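Local atomic coordinates of ileal bile acid-binding protein (Danio rerio, PDB entry 3ELX), a protein that binds bile acids such as cholate and probably serves as a cytoplasmic carrier for them. Residues F6-T12 with L40-Q46; E16-P20 with V31-R36; P99-Q103 with T115-S119. All coordinates share one frame. Numbering follows the deposited sequence.

Overall arrangement
All three contacts belong to one beta-barrel of the fatty-acid-binding-protein family, whose first two strands are joined through two short helices. Interaction 1 pairs strands 8-16 and 41-47; interaction 2, nested in the chain loop this closes, joins helices 18-24 and 29-34, the two centres about 21 Å apart. Interaction 3 comes later, on the hairpin 102-108/111-119. It shares the antiparallel sheet with interaction 1, their centres about 20 Å apart on opposite sides of the chain's centre. Interactions 2 and 3, centres about 15 Å apart, approach to about 7 Å between nearest atoms; Y101, which contacts cholate in the ligand-bound protein, meets F21 of helix 18-24, so helical lid and barrel wall come together near cholate sites.

Interaction 1 of 3, residues F6-T12 with L40-Q46; sequences FNGKWET and LVTEIVQ
Strands 8-12 and 41-46 run antiparallel; the axes of these short segments approach to 4.5 Å, with 159° between N-to-C directions. L40 opens the second segment: its O accepts T12 N at 3.0 Å, and a water accepts hydrogen bonds from L40 N and T12 OG1, each at 3.0 Å. T12 OG1 also hydrogen-bonds to R129. V41 faces E11 as a non-hydrogen-bonded pair (CA-CA 4.3 Å), with V41 CA 3.2 Å from W10 O in a CA-H...O contact. T42 and W10 form a hydrogen-bonded pair: W10 N to T42 O and T42 N to W10 O are both 2.8 Å. E43 lies opposite K9 in the next non-hydrogen-bonded pair (CA-CA 4.4 Å); its OE1 is hydrogen-bonded to Y56 OH. I44 pairs with G8, through G8 N to I44 O at 3.0 Å and I44 N to G8 O at 2.9 Å. G8 has phi 136° and psi -172°, where a CB would jam against the preceding carbonyl. I44 (chi1 m, chi2 t) sets CG2 4.0 Å from F6 CB and CD1 4.0 Å from W10 CD1. W10 (chi1 m, chi2 82°) turns its indole back so that NE1 donates to F6 O at 2.9 Å. Beyond V45, the Q46 side chain reaches the edge of the F6 ring. Such alternation is characteristic of antiparallel barrel strands: W10, T42 and I44 occupy the face opposite K9, E11, V41 and E43. Strand 8-16 continues the sheet to strand 124-133, strand 41-47 to strand 50-57, while L112 of strand 111-119 packs against F6, W10 and I44.

Interaction 2 of 3, residues E16-P20 with V31-R36; sequences EGYEP and VIAKGR
E16 ends its strand in extended conformation (phi -130°, psi 139°), and G17, at phi 82° and psi 13°, turns the chain and takes the N-cap position of helix 18-24. Y18, in the first turn, makes the main contact. Its CA-to-CB bond points toward the 31-36 segment, and with chi1 168° (t) and chi2 80° the ring end reaches the last turn of helix 29-34, where OH donates to I32 O at 2.8 Å and CE2 lies 3.6 Å from I32 CG2. These two helices form the helix-turn-helix lid over the barrel opening in this family, in which the tyrosine ties the start of the first to the end of the second. Y18 OH lies 3.3 Å from G35 C; an ideal CB on G35 would sit only 3.0 Å from that hydroxyl. One step along, E19 (chi1 m, chi2 t) puts CG 3.8 Å from I32 CG2 and extends OE2 to R36 NE at 3.4 Å, a salt bridge whose hydrogen bond is weak.

Interaction 3 of 3, residues P99-Q103 with T115-S119; sequences PKYQQ and TSTAS
This is an antiparallel beta pairing within the hairpin of strands 102-108 and 111-119, at the end away from its turn, where the chain enters strand 102-108. End-to-end directions of CA 100 to 103 and CA 115 to 118 differ by 158°. The register rests on two bridges. Q102 and T117 form a hydrogen-bonded pair (CA-CA 5.1 Å), with Q102 N to T117 O at 3.0 Å and T117 N to Q102 O at 2.8 Å; Q103 and S116 follow as a non-hydrogen-bonded pair (CA-CA 4.5 Å). Y101 and A118 still lie close (CA-CA 4.7 Å); beyond them K100 and S119 diverge, and a water spans the gap, donating to K100 O at 3.0 Å and accepting from S119 N at 2.8 Å. Y101, in the p rotamer (chi1 57°, chi2 94°), sets CB 4.1 Å from A118 CB and CD1 3.9 Å from S116 CB. Its ring stacks on F98 and meets F21 of helix 18-24 edge-to-face; in cholate-bound protein Y101 contacts two of the ligands. Q103 (chi1 t, chi2 p) folds its amide over S116, whose OG donates to Q103 OE1 at a very short 2.5 Å. A second water lies 2.6 Å from S116 OG and 3.2 Å from Q103 NE2. This polar group beside the Y101 ring is consistent with a mixed polar and aromatic surface suited to amphipathic bile acids.

Interaction 1 of 3, residues F6-T12 with L40-Q46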
loop_
_atom_site.group_PDB
_atom_site.type_symbol
_atom_site.label_atom_id
_atom_site.label_comp_id
_atom_site.label_asym_id
_atom_site.label_seq_id
_atom_site.Cartn_x
_atom_site.Cartn_y
_atom_site.Cartn_z
ATOM N N PHE A 6 -13.157 -0.159 -4.288
ATOM C CA PHE A 6 -12.115 0.291 -3.354
ATOM C C PHE A 6 -12.536 1.450 -2.449
ATOM O O PHE A 6 -11.862 1.723 -1.448
ATOM C CB PHE A 6 -10.854 0.708 -4.113
ATOM C CG PHE A 6 -10.120 -0.429 -4.769
ATOM C CD1 PHE A 6 -9.064 -1.063 -4.119
ATOM C CD2 PHE A 6 -10.462 -0.845 -6.052
ATOM C CE1 PHE A 6 -8.375 -2.116 -4.723
ATOM C CE2 PHE A 6 -9.775 -1.891 -6.670
ATOM C CZ PHE A 6 -8.726 -2.524 -6.011
ATOM N N ASN A 7 -13.610 2.148 -2.809
ATOM C CA ASN A 7 -14.013 3.358 -2.090
ATOM C C ASN A 7 -14.215 3.117 -0.609
ATOM O O ASN A 7 -14.867 2.151 -0.213
ATOM C CB ASN A 7 -15.311 3.934 -2.673
ATOM C CG ASN A 7 -15.074 4.773 -3.904
ATOM O OD1 ASN A 7 -15.513 4.425 -5.005
ATOM N ND2 ASN A 7 -14.405 5.897 -3.729
ATOM N N GLY A 8 -13.663 4.013 0.197
ATOM C CA GLY A 8 -13.972 4.047 1.620
ATOM C C GLY A 8 -12.775 4.223 2.528
ATOM O O GLY A 8 -11.673 4.493 2.075
ATOM N N LYS A 9 -13.023 4.082 3.825
ATOM C CA LYS A 9 -11.949 4.062 4.819
ATOM C C LYS A 9 -11.810 2.650 5.364
ATOM O O LYS A 9 -12.800 2.016 5.747
ATOM C CB LYS A 9 -12.162 5.057 5.968
ATOM C CG LYS A 9 -11.840 6.510 5.608
ATOM C CD LYS A 9 -11.766 7.385 6.846
ATOM C CE LYS A 9 -11.442 8.829 6.470
ATOM N NZ LYS A 9 -11.125 9.625 7.680
ATOM N N TRP A 10 -10.562 2.186 5.367
ATOM C CA TRP A 10 -10.196 0.816 5.717
ATOM C C TRP A 10 -9.141 0.841 6.801
ATOM O O TRP A 10 -8.346 1.774 6.860
ATOM C CB TRP A 10 -9.585 0.132 4.494
ATOM C CG TRP A 10 -10.438 0.190 3.237
ATOM C CD1 TRP A 10 -10.525 1.234 2.348
ATOM C CD2 TRP A 10 -11.304 -0.841 2.728
ATOM N NE1 TRP A 10 -11.374 0.905 1.313
ATOM C CE2 TRP A 10 -11.872 -0.354 1.526
ATOM C CE3 TRP A 10 -11.638 -2.134 3.162
ATOM C CZ2 TRP A 10 -12.768 -1.113 0.759
ATOM C CZ3 TRP A 10 -12.535 -2.887 2.400
ATOM C CH2 TRP A 10 -13.085 -2.372 1.216
ATOM N N GLU A 11 -9.114 -0.181 7.654
ATOM C CA GLU A 11 -8.100 -0.255 8.709
ATOM C C GLU A 11 -7.499 -1.647 8.795
ATOM O O GLU A 11 -8.219 -2.650 8.752
ATOM C CB GLU A 11 -8.719 0.123 10.055
ATOM C CG GLU A 11 -7.752 0.199 11.219
ATOM C CD GLU A 11 -8.504 0.455 12.515
ATOM O OE1 GLU A 11 -8.493 1.610 13.009
ATOM O OE2 GLU A 11 -9.134 -0.506 13.027
ATOM N N THR A 12 -6.178 -1.697 8.907
ATOM C CA THR A 12 -5.465 -2.972 8.967
ATOM C C THR A 12 -6.068 -3.873 10.034
ATOM O O THR A 12 -6.268 -3.453 11.170
ATOM C CB THR A 12 -3.990 -2.743 9.270
ATOM O OG1 THR A 12 -3.441 -1.855 8.288
ATOM C CG2 THR A 12 -3.236 -4.059 9.230
ATOM N N LEU A 40 -2.719 0.671 10.259
ATOM C CA LEU A 40 -2.781 1.709 9.245
ATOM C C LEU A 40 -4.202 1.875 8.716
ATOM O O LEU A 40 -4.831 0.890 8.303
ATOM C CB LEU A 40 -1.867 1.355 8.087
ATOM C CG LEU A 40 -1.706 2.402 6.991
ATOM C CD1 LEU A 40 -0.880 3.562 7.533
ATOM C CD2 LEU A 40 -1.026 1.774 5.765
ATOM N N VAL A 41 -4.687 3.118 8.712
ATOM C CA VAL A 41 -5.952 3.468 8.057
ATOM C C VAL A 41 -5.687 3.994 6.654
ATOM O O VAL A 41 -4.812 4.841 6.444
ATOM C CB VAL A 41 -6.773 4.490 8.867
ATOM C CG1 VAL A 41 -7.998 4.961 8.090
ATOM C CG2 VAL A 41 -7.212 3.863 10.179
ATOM N N THR A 42 -6.443 3.456 5.706
ATOM C CA THR A 42 -6.352 3.826 4.301
ATOM C C THR A 42 -7.672 4.436 3.877
ATOM O O THR A 42 -8.730 3.857 4.119
ATOM C CB THR A 42 -6.077 2.584 3.423
ATOM O OG1 THR A 42 -4.824 1.999 3.791
ATOM C CG2 THR A 42 -6.013 2.961 1.959
ATOM N N GLU A 43 -7.614 5.597 3.237
ATOM C CA GLU A 43 -8.796 6.208 2.655
ATOM C C GLU A 43 -8.638 6.210 1.137
ATOM O O GLU A 43 -7.626 6.691 0.614
ATOM C CB GLU A 43 -8.949 7.629 3.176
ATOM C CG GLU A 43 -10.150 8.364 2.643
ATOM C CD GLU A 43 -10.153 9.821 3.066
ATOM O OE1 GLU A 43 -9.115 10.317 3.577
ATOM O OE2 GLU A 43 -11.198 10.469 2.886
ATOM N N ILE A 44 -9.635 5.673 0.443
ATOM C CA ILE A 44 -9.575 5.624 -1.021
ATOM C C ILE A 44 -10.794 6.298 -1.638
ATOM O O ILE A 44 -11.926 6.070 -1.209
ATOM C CB ILE A 44 -9.446 4.181 -1.560
ATOM C CG1 ILE A 44 -8.280 3.457 -0.876
ATOM C CG2 ILE A 44 -9.248 4.195 -3.101
ATOM C CD1 ILE A 44 -8.365 1.948 -0.968
ATOM N N VAL A 45 -10.544 7.150 -2.636
ATOM C CA VAL A 45 -11.600 7.660 -3.497
ATOM C C VAL A 45 -11.281 7.165 -4.901
ATOM O O VAL A 45 -10.230 7.505 -5.471
ATOM C CB VAL A 45 -11.727 9.210 -3.453
ATOM C CG1 VAL A 45 -12.835 9.666 -4.397
ATOM C CG2 VAL A 45 -12.016 9.692 -2.035
ATOM N N GLN A 46 -12.152 6.313 -5.426
ATOM C CA GLN A 46 -11.964 5.737 -6.747
ATOM C C GLN A 46 -13.088 6.232 -7.648
ATOM O O GLN A 46 -14.269 5.968 -7.385
ATOM C CB GLN A 46 -11.986 4.212 -6.684
ATOM C CG GLN A 46 -11.906 3.579 -8.054
ATOM C CD GLN A 46 -12.167 2.082 -8.073
ATOM O OE1 GLN A 46 -11.952 1.437 -9.100
ATOM N NE2 GLN A 46 -12.653 1.526 -6.964
HETATM O O HOH W 1 -0.859 -1.661 9.819
#

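Interaction 2 of 3, residues E16-P20 with V31-R36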
loop_
_atom_site.group_PDB
_atom_site.type_symbol
_atom_site.label_atom_id
_atom_site.label_comp_id
_atom_site.label_asym_id
_atom_site.label_seq_id
_atom_site.Cartn_x
_atom_site.Cartn_y
_atom_site.Cartn_z
ATOM N N GLU A 16 0.893 -9.984 7.690
ATOM C CA GLU A 16 1.896 -11.056 7.670
ATOM C C GLU A 16 3.152 -10.578 6.963
ATOM O O GLU A 16 3.065 -9.915 5.928
ATOM C CB GLU A 16 1.376 -12.296 6.939
ATOM C CG GLU A 16 0.293 -13.073 7.656
ATOM C CD GLU A 16 -0.052 -14.357 6.923
ATOM O OE1 GLU A 16 0.653 -15.370 7.119
ATOM O OE2 GLU A 16 -1.027 -14.351 6.140
ATOM N N GLY A 17 4.313 -10.938 7.505
ATOM C CA GLY A 17 5.597 -10.615 6.882
ATOM C C GLY A 17 6.143 -9.219 7.122
ATOM O O GLY A 17 7.094 -8.800 6.456
ATOM N N TYR A 18 5.558 -8.499 8.073
ATOM C CA TYR A 18 5.928 -7.111 8.346
ATOM C C TYR A 18 7.423 -6.938 8.648
ATOM O O TYR A 18 8.096 -6.101 8.040
ATOM C CB TYR A 18 5.055 -6.571 9.489
ATOM C CG TYR A 18 5.492 -5.258 10.094
ATOM C CD1 TYR A 18 5.194 -4.043 9.475
ATOM C CD2 TYR A 18 6.159 -5.234 11.316
ATOM C CE1 TYR A 18 5.584 -2.836 10.055
ATOM C CE2 TYR A 18 6.547 -4.043 11.901
ATOM C CZ TYR A 18 6.261 -2.853 11.267
ATOM O OH TYR A 18 6.652 -1.678 11.865
ATOM N N GLU A 19 7.944 -7.736 9.570
ATOM C CA GLU A 19 9.342 -7.585 9.975
ATOM C C GLU A 19 10.360 -7.962 8.886
ATOM O O GLU A 19 11.236 -7.154 8.589
ATOM C CB GLU A 19 9.611 -8.271 11.313
ATOM C CG GLU A 19 8.750 -7.672 12.412
ATOM C CD GLU A 19 9.112 -8.116 13.807
ATOM O OE1 GLU A 19 10.217 -8.683 14.011
ATOM O OE2 GLU A 19 8.274 -7.876 14.713
ATOM N N PRO A 20 10.248 -9.164 8.281
ATOM C CA PRO A 20 11.191 -9.468 7.198
ATOM C C PRO A 20 11.122 -8.499 6.014
ATOM O O PRO A 20 12.160 -8.174 5.437
ATOM C CB PRO A 20 10.785 -10.880 6.755
ATOM C CG PRO A 20 10.049 -11.449 7.909
ATOM C CD PRO A 20 9.337 -10.294 8.539
ATOM N N VAL A 31 12.304 1.506 14.370
ATOM C CA VAL A 31 11.113 1.971 13.646
ATOM C C VAL A 31 10.158 0.801 13.382
ATOM O O VAL A 31 8.939 0.947 13.500
ATOM C CB VAL A 31 11.482 2.670 12.308
ATOM C CG1 VAL A 31 10.233 3.156 11.580
ATOM C CG2 VAL A 31 12.440 3.829 12.551
ATOM N N ILE A 32 10.724 -0.352 13.025
ATOM C CA ILE A 32 9.951 -1.583 12.858
ATOM C C ILE A 32 9.269 -1.949 14.179
ATOM O O ILE A 32 8.064 -2.207 14.213
ATOM C CB ILE A 32 10.847 -2.750 12.365
ATOM C CG1 ILE A 32 11.353 -2.466 10.946
ATOM C CG2 ILE A 32 10.100 -4.088 12.432
ATOM C CD1 ILE A 32 12.458 -3.389 10.479
ATOM N N ALA A 33 10.049 -1.937 15.258
ATOM C CA ALA A 33 9.558 -2.278 16.589
ATOM C C ALA A 33 8.439 -1.351 17.052
ATOM O O ALA A 33 7.430 -1.809 17.589
ATOM C CB ALA A 33 10.707 -2.276 17.597
ATOM N N LYS A 34 8.612 -0.049 16.835
ATOM C CA LYS A 34 7.637 0.931 17.316
ATOM C C LYS A 34 6.321 0.881 16.553
ATOM O O LYS A 34 5.272 1.226 17.102
ATOM C CB LYS A 34 8.212 2.355 17.325
ATOM C CG LYS A 34 8.875 2.733 18.652
ATOM C CD LYS A 34 10.295 2.200 18.726
ATOM C CE LYS A 34 10.559 1.437 20.011
ATOM N NZ LYS A 34 11.755 0.559 19.854
ATOM N N GLY A 35 6.382 0.436 15.300
ATOM C CA GLY A 35 5.203 0.390 14.441
ATOM C C GLY A 35 4.542 -0.967 14.285
ATOM O O GLY A 35 3.614 -1.109 13.491
ATOM N N ARG A 36 4.995 -1.961 15.048
ATOM C CA ARG A 36 4.553 -3.348 14.828
ATOM C C ARG A 36 3.075 -3.621 15.166
ATOM O O ARG A 36 2.476 -4.544 14.613
ATOM C CB ARG A 36 5.499 -4.360 15.505
ATOM C CG ARG A 36 5.382 -4.466 17.018
ATOM C CD ARG A 36 5.957 -5.795 17.517
ATOM N NE ARG A 36 7.411 -5.876 17.362
ATOM C CZ ARG A 36 8.288 -5.724 18.353
ATOM N NH1 ARG A 36 7.875 -5.489 19.594
ATOM N NH2 ARG A 36 9.587 -5.817 18.104
#

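Interaction 3 of 3, residues P99-Q103 with T115-S119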
loop_
_atom_site.group_PDB
_atom_site.type_symbol
_atom_site.label_atom_id
_atom_site.label_comp_id
_atom_site.label_asym_id
_atom_site.label_seq_id
_atom_site.Cartn_x
_atom_site.Cartn_y
_atom_site.Cartn_z
ATOM N N PRO A 99 9.735 2.129 -6.502
ATOM C CA PRO A 99 11.183 1.963 -6.570
ATOM C C PRO A 99 11.729 0.717 -5.857
ATOM O O PRO A 99 12.553 -0.005 -6.429
ATOM C CB PRO A 99 11.693 3.234 -5.895
ATOM C CG PRO A 99 10.693 4.255 -6.327
ATOM C CD PRO A 99 9.372 3.517 -6.149
ATOM N N LYS A 100 11.248 0.460 -4.645
ATOM C CA LYS A 100 11.839 -0.569 -3.775
ATOM C C LYS A 100 11.092 -1.906 -3.738
ATOM O O LYS A 100 11.591 -2.879 -3.178
ATOM C CB LYS A 100 11.987 -0.025 -2.344
ATOM C CG LYS A 100 13.233 0.847 -2.147
ATOM C CD LYS A 100 13.663 0.912 -0.686
ATOM C CE LYS A 100 13.270 2.233 -0.040
ATOM N NZ LYS A 100 14.294 3.284 -0.305
ATOM N N TYR A 101 9.897 -1.960 -4.315
ATOM C CA TYR A 101 9.077 -3.172 -4.222
ATOM C C TYR A 101 7.915 -3.101 -5.196
ATOM O O TYR A 101 7.606 -2.027 -5.726
ATOM C CB TYR A 101 8.546 -3.383 -2.790
ATOM C CG TYR A 101 7.745 -2.214 -2.245
ATOM C CD1 TYR A 101 6.363 -2.181 -2.349
ATOM C CD2 TYR A 101 8.385 -1.141 -1.619
ATOM C CE1 TYR A 101 5.625 -1.097 -1.851
ATOM C CE2 TYR A 101 7.665 -0.060 -1.121
ATOM C CZ TYR A 101 6.288 -0.046 -1.236
ATOM O OH TYR A 101 5.584 1.032 -0.731
ATOM N N GLN A 102 7.298 -4.256 -5.441
ATOM C CA GLN A 102 6.072 -4.335 -6.230
ATOM C C GLN A 102 4.896 -4.362 -5.282
ATOM O O GLN A 102 4.941 -5.065 -4.272
ATOM C CB GLN A 102 6.057 -5.618 -7.063
ATOM C CG GLN A 102 7.022 -5.581 -8.229
ATOM C CD GLN A 102 6.741 -4.419 -9.161
ATOM O OE1 GLN A 102 7.527 -3.470 -9.240
ATOM N NE2 GLN A 102 5.615 -4.482 -9.864
ATOM N N GLN A 103 3.860 -3.586 -5.594
ATOM C CA GLN A 103 2.655 -3.551 -4.751
ATOM C C GLN A 103 1.465 -4.036 -5.551
ATOM O O GLN A 103 1.210 -3.524 -6.628
ATOM C CB GLN A 103 2.369 -2.115 -4.314
ATOM C CG GLN A 103 1.174 -1.991 -3.402
ATOM C CD GLN A 103 1.442 -2.639 -2.072
ATOM O OE1 GLN A 103 2.573 -2.646 -1.599
ATOM N NE2 GLN A 103 0.411 -3.221 -1.472
ATOM N N THR A 115 -0.487 -6.485 -1.083
ATOM C CA THR A 115 0.691 -7.351 -1.043
ATOM C C THR A 115 1.907 -6.586 -1.566
ATOM O O THR A 115 1.902 -6.119 -2.716
ATOM C CB THR A 115 0.466 -8.613 -1.894
ATOM O OG1 THR A 115 -0.703 -9.314 -1.451
ATOM C CG2 THR A 115 1.689 -9.545 -1.835
ATOM N N SER A 116 2.941 -6.472 -0.731
ATOM C CA SER A 116 4.192 -5.821 -1.120
ATOM C C SER A 116 5.266 -6.898 -1.266
ATOM O O SER A 116 5.499 -7.685 -0.347
ATOM C CB SER A 116 4.621 -4.785 -0.076
ATOM O OG SER A 116 3.567 -3.903 0.281
ATOM N N THR A 117 5.918 -6.931 -2.424
ATOM C CA THR A 117 6.867 -7.991 -2.739
ATOM C C THR A 117 8.224 -7.368 -3.024
ATOM O O THR A 117 8.376 -6.582 -3.958
ATOM C CB THR A 117 6.373 -8.784 -3.952
ATOM O OG1 THR A 117 5.068 -9.297 -3.654
ATOM C CG2 THR A 117 7.328 -9.934 -4.293
ATOM N N ALA A 118 9.200 -7.706 -2.189
ATOM C CA ALA A 118 10.556 -7.205 -2.374
ATOM C C ALA A 118 11.539 -8.354 -2.561
ATOM O O ALA A 118 11.277 -9.485 -2.149
ATOM C CB ALA A 118 10.960 -6.337 -1.206
ATOM N N SER A 119 12.670 -8.052 -3.182
ATOM C CA SER A 119 13.631 -9.077 -3.540
ATOM C C SER A 119 15.054 -8.613 -3.255
ATOM O O SER A 119 15.417 -7.491 -3.601
ATOM C CB SER A 119 13.460 -9.405 -5.023
ATOM O OG SER A 119 14.557 -10.127 -5.526
HETATM O O HOH W 2 12.947 -5.433 -3.988
HETATM O O HOH W 3 1.265 -4.422 1.419
#